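Local coordinates for glutamate ABC superfamily ATP binding cassette transporter, binding protein (PDB 5EYF), which binds glutamate and probably hands it, as an extracellular solute-binding protein, to the ABC transporter that imports this amino acid, at residues E16-K22 with I79-T85; R26-M30 with G40-D44; P72-N76 with A203-G207; G226-K230 with E241-E245. All coordinates share one frame; numbering follows the deposited sequence.

Interaction 1. Residues E16-K22 with I79-T85. With GLU (glutamic acid), chain E.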
loop_
_atom_site.group_PDB
_atom_site.type_symbol
_atom_site.label_atom_id
_atom_site.label_comp_id
_atom_site.label_asym_id
_atom_site.label_seq_id
_atom_site.Cartn_x
_atom_site.Cartn_y
_atom_site.Cartn_z
ATOM N N GLU B 16 -5.247 -4.081 31.349
ATOM C CA GLU B 16 -4.078 -4.493 30.583
ATOM C C GLU B 16 -4.518 -4.992 29.212
ATOM O O GLU B 16 -5.605 -5.559 29.064
ATOM C CB GLU B 16 -3.308 -5.593 31.338
ATOM C CG GLU B 16 -1.941 -5.989 30.764
ATOM C CD GLU B 16 -1.338 -7.179 31.506
ATOM O OE1 GLU B 16 -2.007 -8.236 31.573
ATOM O OE2 GLU B 16 -0.216 -7.059 32.052
ATOM N N ILE B 17 -3.672 -4.760 28.204
ATOM C CA ILE B 17 -3.771 -5.445 26.922
ATOM C C ILE B 17 -2.448 -6.156 26.668
ATOM O O ILE B 17 -1.377 -5.588 26.908
ATOM C CB ILE B 17 -4.092 -4.483 25.768
ATOM C CG1 ILE B 17 -5.434 -3.806 26.024
ATOM C CG2 ILE B 17 -4.062 -5.239 24.404
ATOM C CD1 ILE B 17 -5.734 -2.772 24.996
ATOM N N ILE B 18 -2.524 -7.408 26.211
ATOM C CA ILE B 18 -1.358 -8.254 25.981
ATOM C C ILE B 18 -1.123 -8.355 24.479
ATOM O O ILE B 18 -1.975 -8.864 23.742
ATOM C CB ILE B 18 -1.553 -9.650 26.579
ATOM C CG1 ILE B 18 -1.914 -9.557 28.069
ATOM C CG2 ILE B 18 -0.291 -10.475 26.376
ATOM C CD1 ILE B 18 -2.137 -10.886 28.714
ATOM N N TRP B 19 0.035 -7.895 24.037
ATOM C CA TRP B 19 0.333 -7.750 22.618
ATOM C C TRP B 19 1.414 -8.735 22.224
ATOM O O TRP B 19 2.437 -8.836 22.906
ATOM C CB TRP B 19 0.825 -6.349 22.260
ATOM C CG TRP B 19 -0.139 -5.261 22.500
ATOM C CD1 TRP B 19 -0.334 -4.590 23.664
ATOM C CD2 TRP B 19 -1.028 -4.677 21.537
ATOM N NE1 TRP B 19 -1.298 -3.614 23.495
ATOM C CE2 TRP B 19 -1.734 -3.644 22.193
ATOM C CE3 TRP B 19 -1.285 -4.918 20.186
ATOM C CZ2 TRP B 19 -2.710 -2.880 21.561
ATOM C CZ3 TRP B 19 -2.225 -4.129 19.536
ATOM C CH2 TRP B 19 -2.942 -3.129 20.227
ATOM N N GLY B 20 1.181 -9.455 21.130
ATOM C CA GLY B 20 2.205 -10.273 20.525
ATOM C C GLY B 20 3.040 -9.497 19.525
ATOM O O GLY B 20 2.511 -8.972 18.537
ATOM N N VAL B 21 4.350 -9.399 19.769
ATOM C CA VAL B 21 5.257 -8.592 18.957
ATOM C C VAL B 21 6.478 -9.417 18.611
ATOM O O VAL B 21 6.827 -10.365 19.319
ATOM C CB VAL B 21 5.692 -7.286 19.685
ATOM C CG1 VAL B 21 4.506 -6.340 19.913
ATOM C CG2 VAL B 21 6.403 -7.608 21.028
ATOM N N LYS B 22 7.138 -9.039 17.513
ATOM C CA LYS B 22 8.440 -9.601 17.215
ATOM C C LYS B 22 9.451 -9.149 18.258
ATOM O O LYS B 22 9.343 -8.053 18.826
ATOM C CB LYS B 22 8.908 -9.185 15.817
ATOM C CG LYS B 22 7.932 -9.545 14.673
ATOM C CD LYS B 22 7.515 -11.007 14.707
ATOM C CE LYS B 22 6.785 -11.451 13.426
ATOM N NZ LYS B 22 7.655 -11.634 12.226
ATOM N N ILE B 79 -2.273 -14.110 23.768
ATOM C CA ILE B 79 -2.150 -12.687 23.513
ATOM C C ILE B 79 -3.510 -12.213 23.026
ATOM O O ILE B 79 -4.321 -13.005 22.542
ATOM C CB ILE B 79 -1.063 -12.380 22.464
ATOM C CG1 ILE B 79 -1.347 -13.180 21.196
ATOM C CG2 ILE B 79 0.301 -12.728 23.012
ATOM C CD1 ILE B 79 -0.345 -12.957 20.076
ATOM N N ASP B 80 -3.756 -10.903 23.171
ATOM C CA ASP B 80 -5.011 -10.285 22.749
ATOM C C ASP B 80 -4.959 -9.812 21.305
ATOM O O ASP B 80 -6.005 -9.688 20.647
ATOM C CB ASP B 80 -5.341 -9.080 23.653
ATOM C CG ASP B 80 -5.485 -9.468 25.121
ATOM O OD1 ASP B 80 -5.970 -10.604 25.412
ATOM O OD2 ASP B 80 -5.091 -8.627 25.974
ATOM N N ALA B 81 -3.768 -9.499 20.815
ATOM C CA ALA B 81 -3.629 -8.961 19.466
ATOM C C ALA B 81 -2.209 -9.220 19.000
ATOM O O ALA B 81 -1.278 -9.263 19.823
ATOM C CB ALA B 81 -3.942 -7.445 19.442
ATOM N N ILE B 82 -2.054 -9.386 17.677
ATOM C CA ILE B 82 -0.748 -9.470 17.029
ATOM C C ILE B 82 -0.437 -8.132 16.391
ATOM O O ILE B 82 -1.198 -7.654 15.537
ATOM C CB ILE B 82 -0.696 -10.546 15.939
ATOM C CG1 ILE B 82 -1.055 -11.934 16.455
ATOM C CG2 ILE B 82 0.691 -10.549 15.310
ATOM C CD1 ILE B 82 -1.345 -12.913 15.275
ATOM N N ILE B 83 0.667 -7.510 16.787
ATOM C CA ILE B 83 1.193 -6.377 16.029
ATOM C C ILE B 83 2.661 -6.705 15.764
ATOM O O ILE B 83 3.536 -6.508 16.612
ATOM C CB ILE B 83 0.968 -5.012 16.717
ATOM C CG1 ILE B 83 1.305 -3.881 15.741
ATOM C CG2 ILE B 83 1.667 -4.842 18.075
ATOM C CD1 ILE B 83 0.874 -2.516 16.299
ATOM N N ALA B 84 2.932 -7.252 14.586
ATOM C CA ALA B 84 4.202 -7.939 14.360
ATOM C C ALA B 84 4.428 -8.049 12.860
ATOM O O ALA B 84 4.370 -9.147 12.308
ATOM C CB ALA B 84 4.216 -9.344 15.016
ATOM N N THR B 85 4.625 -6.903 12.199
ATOM C CA THR B 85 4.892 -6.801 10.747
ATOM C C THR B 85 4.028 -7.766 9.937
ATOM O O THR B 85 4.507 -8.470 9.047
ATOM C CB THR B 85 6.387 -7.018 10.428
ATOM O OG1 THR B 85 6.817 -8.351 10.804
ATOM C CG2 THR B 85 7.235 -6.000 11.176
HETATM N N GLU E . 4.808 -8.879 6.324
HETATM C CA GLU E . 5.106 -10.229 5.818
HETATM C C GLU E . 4.135 -11.243 6.406
HETATM O O GLU E . 3.267 -10.900 7.219
HETATM C CB GLU E . 6.562 -10.641 6.113
HETATM C CG GLU E . 7.032 -10.366 7.542
HETATM C CD GLU E . 6.452 -11.309 8.592
HETATM O OE1 GLU E . 6.334 -10.874 9.742
HETATM O OE2 GLU E . 6.192 -12.501 8.309
HETATM O OXT GLU E . 4.183 -12.441 6.062
HETATM O O HOH W 1 -5.836 -8.429 28.501
HETATM O O HOH W 2 6.424 -6.438 16.321
HETATM O O HOH W 3 9.162 -9.404 11.351
#
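W19 and G20 pair in parallel with A81 and I82, a short ladder at one side of the three-stranded parallel sheet in this lobe of the type II periplasmic-binding-protein fold. The tight part lies in the middle. G20 N donates to A81 O (2.8 Å, 173°), and I83 N donates to G20 O (2.9 Å). Glycine suits position 20 because it has no side chain: I79 CD1 packs 3.7 Å from G20 CA. I79 sends CG1 between its own backbone N and carbonyl carbon (chi1 55°), which turns the extended chain toward that spot. On the face bearing W19 and A81, the six-membered part of the indole leans obliquely against A81 CB and I83 CG2, while W19 NE1 is tied to T50 of helix 41-54. D80 opens the ladder with its side chain: its OD2 takes I18 N (2.9 Å) from above the carboxylate plane, its N returns a bond to I18 O, and OD1 makes a salt bridge with R10.

The loose side is at partly exposed E16, where one water joins E16 O to D80 OD2. The other end is buried and filled by the ligand. Past V21 and A84 the two backbones diverge; a water already spans I83 O and K22 N. There K22, bent at chi2 and chi4, lays its methylenes along A84 CB (3.7 Å from CE) and carries its ammonium to the bound glutamate. K22 NZ bonds ligand OE1 (2.9 Å) and S67. T85 OG1 donates to the same OE1 (2.8 Å), while T85 O receives the ligand's N at 2.8 Å.

Interaction 2. Residues R26-M30 with G40-D44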
loop_
_atom_site.group_PDB
_atom_site.type_symbol
_atom_site.label_atom_id
_atom_site.label_comp_id
_atom_site.label_asym_id
_atom_site.label_seq_id
_atom_site.Cartn_x
_atom_site.Cartn_y
_atom_site.Cartn_z
ATOM N N ARG B 26 14.408 -5.308 13.923
ATOM C CA ARG B 26 14.790 -3.924 14.198
ATOM C C ARG B 26 13.856 -2.967 13.469
ATOM O O ARG B 26 13.515 -3.186 12.305
ATOM C CB ARG B 26 16.234 -3.644 13.776
ATOM C CG ARG B 26 16.780 -2.333 14.359
ATOM C CD ARG B 26 18.225 -2.019 13.938
ATOM N NE ARG B 26 18.262 -1.317 12.657
ATOM C CZ ARG B 26 18.212 0.006 12.518
ATOM N NH1 ARG B 26 18.223 0.544 11.308
ATOM N NH2 ARG B 26 18.149 0.792 13.582
ATOM N N LEU B 27 13.473 -1.897 14.172
ATOM C CA LEU B 27 12.550 -0.825 13.756
ATOM C C LEU B 27 11.094 -1.160 14.058
ATOM O O LEU B 27 10.246 -0.253 14.046
ATOM C CB LEU B 27 12.685 -0.419 12.279
ATOM C CG LEU B 27 14.105 -0.050 11.829
ATOM C CD1 LEU B 27 14.116 0.360 10.347
ATOM C CD2 LEU B 27 14.624 1.062 12.723
ATOM N N PHE B 28 10.781 -2.437 14.315
ATOM C CA PHE B 28 9.394 -2.830 14.576
ATOM C C PHE B 28 9.202 -3.458 15.947
ATOM O O PHE B 28 8.363 -2.984 16.718
ATOM C CB PHE B 28 8.876 -3.765 13.479
ATOM C CG PHE B 28 8.655 -3.063 12.188
ATOM C CD1 PHE B 28 7.471 -2.360 11.966
ATOM C CD2 PHE B 28 9.650 -3.040 11.227
ATOM C CE1 PHE B 28 7.269 -1.685 10.761
ATOM C CE2 PHE B 28 9.455 -2.368 10.028
ATOM C CZ PHE B 28 8.245 -1.689 9.806
ATOM N N GLY B 29 9.941 -4.519 16.265
ATOM C CA GLY B 29 9.873 -5.132 17.574
ATOM C C GLY B 29 11.172 -5.851 17.774
ATOM O O GLY B 29 11.392 -6.901 17.170
HETATM N N MSE B 30 12.004 -5.309 18.649
HETATM C CA MSE B 30 13.342 -5.818 18.876
HETATM C C MSE B 30 13.642 -5.789 20.357
HETATM O O MSE B 30 13.531 -4.741 20.971
HETATM C CB MSE B 30 14.346 -4.958 18.131
HETATM C CG MSE B 30 15.721 -4.992 18.713
HETATM SE SE MSE B 30 16.853 -5.711 17.365
HETATM C CE MSE B 30 16.283 -7.552 17.451
ATOM N N GLY B 40 10.386 -0.568 19.182
ATOM C CA GLY B 40 10.116 -0.493 17.753
ATOM C C GLY B 40 8.801 0.199 17.460
ATOM O O GLY B 40 8.034 0.540 18.341
ATOM N N PHE B 41 8.568 0.413 16.166
ATOM C CA PHE B 41 7.331 1.034 15.706
ATOM C C PHE B 41 6.106 0.242 16.149
ATOM O O PHE B 41 5.110 0.827 16.586
ATOM C CB PHE B 41 7.384 1.155 14.174
ATOM C CG PHE B 41 6.155 1.728 13.532
ATOM C CD1 PHE B 41 5.925 3.102 13.561
ATOM C CD2 PHE B 41 5.261 0.912 12.840
ATOM C CE1 PHE B 41 4.810 3.649 12.954
ATOM C CE2 PHE B 41 4.155 1.451 12.210
ATOM C CZ PHE B 41 3.920 2.819 12.261
ATOM N N ASP B 42 6.111 -1.084 15.945
ATOM C CA ASP B 42 4.956 -1.886 16.361
ATOM C C ASP B 42 4.723 -1.761 17.865
ATOM O O ASP B 42 3.577 -1.656 18.315
ATOM C CB ASP B 42 5.155 -3.376 16.036
ATOM C CG ASP B 42 4.952 -3.724 14.576
ATOM O OD1 ASP B 42 4.311 -2.949 13.816
ATOM O OD2 ASP B 42 5.443 -4.838 14.212
ATOM N N VAL B 43 5.808 -1.812 18.656
ATOM C CA VAL B 43 5.710 -1.642 20.106
ATOM C C VAL B 43 5.105 -0.280 20.450
ATOM O O VAL B 43 4.233 -0.170 21.328
ATOM C CB VAL B 43 7.096 -1.823 20.750
ATOM C CG1 VAL B 43 7.061 -1.432 22.241
ATOM C CG2 VAL B 43 7.554 -3.259 20.591
ATOM N N ASP B 44 5.565 0.780 19.784
ATOM C CA ASP B 44 5.058 2.116 20.127
ATOM C C ASP B 44 3.599 2.300 19.722
ATOM O O ASP B 44 2.823 2.967 20.427
ATOM C CB ASP B 44 5.927 3.198 19.485
ATOM C CG ASP B 44 7.242 3.409 20.238
ATOM O OD1 ASP B 44 7.455 2.770 21.303
ATOM O OD2 ASP B 44 8.062 4.220 19.767
#
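F28 leans on F41 and D42 at the start of helix 41-54, and its side chain can be followed outward across this N-terminal turn. With chi1 at -71°, CG lies anti to the carbonyl carbon, which brings the ring past both residues. CB sits 3.7 Å from D42 OD2. CG packs against CG2 of T85, a residue that binds the glutamate. Next, CD1 meets D42 OD1 at 3.7 Å, with the oxygen at the ring edge and near its plane, although ring and carboxylate planes stand 51° apart. CE1 then touches F41 CD2 (3.9 Å), the two phenylalanines lying side by side and pointing the same way. Farther out, F103 meets the F28 ring edge-to-face, and F236 reaches both F28 and F41.

The backbone beneath is more polar. F28 and G29 form a classic beta bulge against strand 24-25. L27 O receives F41 N (2.8 Å) from above its carbonyl plane, whereas F28 O takes only weak bonds from D42 N and V43 N. G40, the N-cap, passes so close that its CA lies 3.2 Å from F28 O. Its positive phi also suits glycine, which lacks a CB to strike the preceding carbonyl oxygen.

The amides that begin a helix have no carbonyl of an earlier turn to bind; L27 and F28, just before and at the bulge, supply acceptors, the first strongly, the second weakly. The D42 carboxylate is held by Y102 OH and T85 N, so the contact backs the ligand pocket. Its negative charge is probably eased by these donors and by the helix start.

Interaction 3. Residues P72-N76 with A203-G207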
loop_
_atom_site.group_PDB
_atom_site.type_symbol
_atom_site.label_atom_id
_atom_site.label_comp_id
_atom_site.label_asym_id
_atom_site.label_seq_id
_atom_site.Cartn_x
_atom_site.Cartn_y
_atom_site.Cartn_z
ATOM N N PRO B 72 -1.150 -19.149 16.023
ATOM C CA PRO B 72 -1.454 -20.105 17.107
ATOM C C PRO B 72 -1.566 -19.471 18.487
ATOM O O PRO B 72 -2.522 -19.771 19.207
ATOM C CB PRO B 72 -0.292 -21.105 17.016
ATOM C CG PRO B 72 0.060 -21.105 15.575
ATOM C CD PRO B 72 -0.085 -19.656 15.138
ATOM N N LEU B 73 -0.671 -18.541 18.841
ATOM C CA LEU B 73 -0.738 -17.876 20.138
ATOM C C LEU B 73 -1.958 -16.977 20.247
ATOM O O LEU B 73 -2.602 -16.919 21.301
ATOM C CB LEU B 73 0.531 -17.063 20.364
ATOM C CG LEU B 73 1.741 -17.936 20.672
ATOM C CD1 LEU B 73 3.019 -17.110 20.583
ATOM C CD2 LEU B 73 1.566 -18.508 22.061
ATOM N N LEU B 74 -2.279 -16.251 19.170
ATOM C CA LEU B 74 -3.480 -15.423 19.183
ATOM C C LEU B 74 -4.738 -16.268 19.351
ATOM O O LEU B 74 -5.601 -15.955 20.178
ATOM C CB LEU B 74 -3.566 -14.604 17.899
ATOM C CG LEU B 74 -4.775 -13.658 17.855
ATOM C CD1 LEU B 74 -4.668 -12.524 18.871
ATOM C CD2 LEU B 74 -4.893 -13.050 16.458
ATOM N N LYS B 75 -4.881 -17.329 18.548
ATOM C CA LYS B 75 -6.128 -18.077 18.580
ATOM C C LYS B 75 -6.281 -18.860 19.874
ATOM O O LYS B 75 -7.406 -19.170 20.277
ATOM C CB LYS B 75 -6.213 -18.988 17.348
ATOM C CG LYS B 75 -6.220 -18.174 16.034
ATOM C CD LYS B 75 -6.696 -19.000 14.837
ATOM C CE LYS B 75 -8.138 -19.467 14.989
ATOM N NZ LYS B 75 -9.108 -18.372 14.713
ATOM N N ASN B 76 -5.181 -19.122 20.561
ATOM C CA ASN B 76 -5.230 -19.811 21.840
ATOM C C ASN B 76 -5.451 -18.866 23.014
ATOM O O ASN B 76 -5.599 -19.336 24.145
ATOM C CB ASN B 76 -3.937 -20.584 22.047
ATOM C CG ASN B 76 -4.067 -21.604 23.129
ATOM O OD1 ASN B 76 -4.900 -22.499 23.032
ATOM N ND2 ASN B 76 -3.269 -21.466 24.182
ATOM N N ALA B 203 -3.738 -8.088 14.104
ATOM C CA ALA B 203 -4.608 -9.243 14.053
ATOM C C ALA B 203 -5.241 -9.497 15.412
ATOM O O ALA B 203 -4.565 -9.462 16.442
ATOM C CB ALA B 203 -3.835 -10.475 13.591
ATOM N N ILE B 204 -6.538 -9.788 15.389
ATOM C CA ILE B 204 -7.338 -10.058 16.574
ATOM C C ILE B 204 -8.113 -11.354 16.330
ATOM O O ILE B 204 -8.524 -11.644 15.199
ATOM C CB ILE B 204 -8.252 -8.851 16.881
ATOM C CG1 ILE B 204 -7.372 -7.620 17.209
ATOM C CG2 ILE B 204 -9.298 -9.154 17.972
ATOM C CD1 ILE B 204 -8.117 -6.334 17.390
ATOM N N ASN B 205 -8.248 -12.185 17.362
ATOM C CA ASN B 205 -8.950 -13.445 17.140
ATOM C C ASN B 205 -10.391 -13.180 16.714
ATOM O O ASN B 205 -10.977 -12.136 17.027
ATOM C CB ASN B 205 -8.937 -14.302 18.413
ATOM C CG ASN B 205 -9.245 -15.757 18.148
ATOM O OD1 ASN B 205 -9.172 -16.221 17.006
ATOM N ND2 ASN B 205 -9.601 -16.486 19.194
ATOM N N LYS B 206 -10.961 -14.140 15.994
ATOM C CA LYS B 206 -12.384 -14.125 15.711
ATOM C C LYS B 206 -13.184 -14.098 17.012
ATOM O O LYS B 206 -12.781 -14.668 18.034
ATOM C CB LYS B 206 -12.763 -15.358 14.883
ATOM C CG LYS B 206 -11.982 -15.504 13.595
ATOM C CD LYS B 206 -12.453 -14.502 12.552
ATOM C CE LYS B 206 -11.809 -14.741 11.171
ATOM N NZ LYS B 206 -12.158 -13.645 10.236
ATOM N N GLY B 207 -14.331 -13.423 16.968
ATOM C CA GLY B 207 -15.222 -13.376 18.108
ATOM C C GLY B 207 -14.834 -12.343 19.137
ATOM O O GLY B 207 -15.287 -12.414 20.287
#
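L74 of helix 70-75 reaches across to A203, at the far end of the long strand 198-205 by which the chain, having built the second lobe of this two-lobed periplasmic-binding-protein fold, returns to the first. The small CB of A203 points toward the helix and meets L74 CD2 at 4.0 Å, and L74 CD2 also lies 3.6 Å from A203 O. Leucine fits because its branched end can cover backbone as well as side chain: with CG anti to the backbone N (chi1 -178°), both methyls extend over the strand. The A203 backbone meanwhile pairs with I82.

I204 turns its CB the other way, packing on A81 and helix 209-225 while its backbone pairs with D97. Isoleucine, bulky and apolar, suits the buried side where it meets that helix.

At N205 the side chain points back to the helix, and the backbone N of N205 lies 3.6 Å from L74 CD2. CG anti to the backbone N (chi1 -162°) brings the amide beside the last turn, where it meets K75 at about a right angle. Asparagine is short and polar enough for this more open end, since its OD1 serves two donors: K75 NZ and, weakly, K206 N (2.9 Å).

K206 follows, sending its chain away, with NZ bonding K93 O and V96 O and making a salt bridge with D97. Its CG remains 4.2 Å from K75 NZ. K75 is bent at chi3 and chi4, curling the ammonium to Q95 O and to N205 OD1, which it meets in the carbonyl plane at 3.1 Å, with a C=O...N angle of 159°.

Interaction 4. Residues G226-K230 with E241-E245. With MG (magnesium ion), chain G; MG (magnesium ion), chain F.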
loop_
_atom_site.group_PDB
_atom_site.type_symbol
_atom_site.label_atom_id
_atom_site.label_comp_id
_atom_site.label_asym_id
_atom_site.label_seq_id
_atom_site.Cartn_x
_atom_site.Cartn_y
_atom_site.Cartn_z
ATOM N N GLY B 226 -2.381 13.273 15.548
ATOM C CA GLY B 226 -0.971 13.344 15.263
ATOM C C GLY B 226 -0.112 12.369 16.033
ATOM O O GLY B 226 1.120 12.390 15.866
ATOM N N THR B 227 -0.712 11.547 16.898
ATOM C CA THR B 227 0.057 10.545 17.619
ATOM C C THR B 227 0.664 9.541 16.660
ATOM O O THR B 227 1.834 9.162 16.799
ATOM C CB THR B 227 -0.840 9.815 18.619
ATOM O OG1 THR B 227 -1.393 10.758 19.566
ATOM C CG2 THR B 227 -0.041 8.714 19.360
ATOM N N TYR B 228 -0.123 9.087 15.683
ATOM C CA TYR B 228 0.421 8.183 14.675
ATOM C C TYR B 228 1.612 8.817 13.969
ATOM O O TYR B 228 2.683 8.194 13.825
ATOM C CB TYR B 228 -0.664 7.801 13.668
ATOM C CG TYR B 228 -0.128 6.959 12.538
ATOM C CD1 TYR B 228 -0.107 5.583 12.646
ATOM C CD2 TYR B 228 0.378 7.547 11.364
ATOM C CE1 TYR B 228 0.412 4.777 11.618
ATOM C CE2 TYR B 228 0.880 6.779 10.341
ATOM C CZ TYR B 228 0.897 5.398 10.464
ATOM O OH TYR B 228 1.409 4.681 9.410
ATOM N N ASP B 229 1.441 10.065 13.515
ATOM C CA ASP B 229 2.491 10.719 12.743
ATOM C C ASP B 229 3.764 10.880 13.571
ATOM O O ASP B 229 4.872 10.675 13.057
ATOM C CB ASP B 229 1.970 12.070 12.225
ATOM C CG ASP B 229 0.683 11.923 11.391
ATOM O OD1 ASP B 229 -0.385 11.558 11.916
ATOM O OD2 ASP B 229 0.725 12.206 10.204
ATOM N N LYS B 230 3.629 11.194 14.868
ATOM C CA LYS B 230 4.805 11.321 15.718
ATOM C C LYS B 230 5.550 9.990 15.822
ATOM O O LYS B 230 6.785 9.944 15.749
ATOM C CB LYS B 230 4.377 11.822 17.102
ATOM C CG LYS B 230 5.508 12.329 17.956
ATOM C CD LYS B 230 5.010 12.974 19.240
ATOM C CE LYS B 230 6.150 13.729 19.947
ATOM N NZ LYS B 230 5.776 14.210 21.325
ATOM N N GLU B 241 7.375 6.297 2.363
ATOM C CA GLU B 241 6.371 5.516 1.647
ATOM C C GLU B 241 5.564 4.574 2.528
ATOM O O GLU B 241 4.474 4.154 2.121
ATOM C CB GLU B 241 7.033 4.707 0.534
ATOM C CG GLU B 241 7.581 5.594 -0.564
ATOM C CD GLU B 241 6.612 6.699 -0.948
ATOM O OE1 GLU B 241 5.596 6.393 -1.592
ATOM O OE2 GLU B 241 6.869 7.878 -0.605
ATOM N N GLY B 242 6.071 4.211 3.701
ATOM C CA GLY B 242 5.330 3.301 4.539
ATOM C C GLY B 242 4.224 3.955 5.334
ATOM O O GLY B 242 3.398 3.262 5.921
ATOM N N LYS B 243 4.205 5.281 5.379
ATOM C CA LYS B 243 3.226 5.995 6.173
ATOM C C LYS B 243 1.818 5.855 5.615
ATOM O O LYS B 243 1.585 6.071 4.420
ATOM C CB LYS B 243 3.597 7.476 6.215
ATOM C CG LYS B 243 2.711 8.302 7.127
ATOM C CD LYS B 243 3.170 9.744 7.153
ATOM C CE LYS B 243 2.402 10.468 8.226
ATOM N NZ LYS B 243 2.684 11.927 8.290
ATOM N N VAL B 244 0.877 5.568 6.507
ATOM C CA VAL B 244 -0.547 5.639 6.214
ATOM C C VAL B 244 -1.000 7.066 6.504
ATOM O O VAL B 244 -0.949 7.523 7.651
ATOM C CB VAL B 244 -1.326 4.615 7.056
ATOM C CG1 VAL B 244 -2.845 4.757 6.862
ATOM C CG2 VAL B 244 -0.867 3.227 6.680
ATOM N N GLU B 245 -1.495 7.749 5.479
ATOM C CA GLU B 245 -1.970 9.125 5.648
ATOM C C GLU B 245 -3.375 9.245 6.255
ATOM O O GLU B 245 -4.223 8.341 6.211
ATOM C CB GLU B 245 -1.953 9.848 4.308
ATOM C CG GLU B 245 -0.579 10.079 3.759
ATOM C CD GLU B 245 -0.058 8.910 2.928
ATOM O OE1 GLU B 245 -0.846 7.979 2.580
ATOM O OE2 GLU B 245 1.168 8.912 2.628
ATOM O OXT GLU B 245 -3.688 10.305 6.804
HETATM MG MG MG G . -3.050 11.182 8.546
HETATM MG MG MG F . 2.254 8.169 0.996
HETATM O O HOH W 4 4.699 11.476 10.014
HETATM O O HOH W 5 3.198 7.133 -0.462
HETATM O O HOH W 6 3.015 7.119 2.542
HETATM O O HOH W 7 0.701 6.700 0.985
HETATM O O HOH W 8 3.994 9.296 1.309
HETATM O O HOH W 9 1.191 9.252 -0.257
#
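Y228 OH receives V244 N in a nearly straight bond (3.1 Å, 170°), the central link between helix 227-235 and the C-terminal tail. CG anti to the backbone N (chi1 175°) directs the tyrosine toward the tail, where K243 CG lies at the ring edge, 4.0 Å from CE2. The extended lysine crosses D229 at about a right angle and brings K243 NZ to D229 OD2 in a salt bridge of 2.8 Å, although the position of that oxygen is less certain. One water also joins K243 NZ to the backbone O of D229.

Outward from here, Y228 OH is bonded to Y102 O as well, so the hydroxyl ties the tail to a second part of the chain; tyrosine suits a place needing both a flat packing surface and a polar tip. K243 NZ also forms a salt bridge with D90 of the second subunit. Farther along, the tail ends in metal. E245 OXT binds one magnesium ion at 2.0 Å, whose shell five atoms from elsewhere in the structure complete, and E245 OE2 binds another at 2.1 Å. Five waters complete the second ion's shell; one donates to E241 OE1. A single carboxylate oxygen with five waters is a familiar six-coordinate magnesium site.

How the interactions relate
Interaction 1 joins two strands of the parallel sheet, and two other contacts lean on it. The centre of interaction 2, nested within the loop that interaction 1 closes, lies about 12 Å away, and the two touch where T85 meets F28 and D42. Interaction 3, about 10 Å away and crossing interaction 1 along the chain, touches it where I82 lies beside A203. Interaction 4 comes last and touches only interaction 2, through F41 and Y228; its centre is about 26 Å from that of interaction 3. The sheet is thus linked at its ligand end to helix 41-54 and, farther along strand 81-82, to the returning strand 198-205, while the C-terminal tail reaches the second subunit.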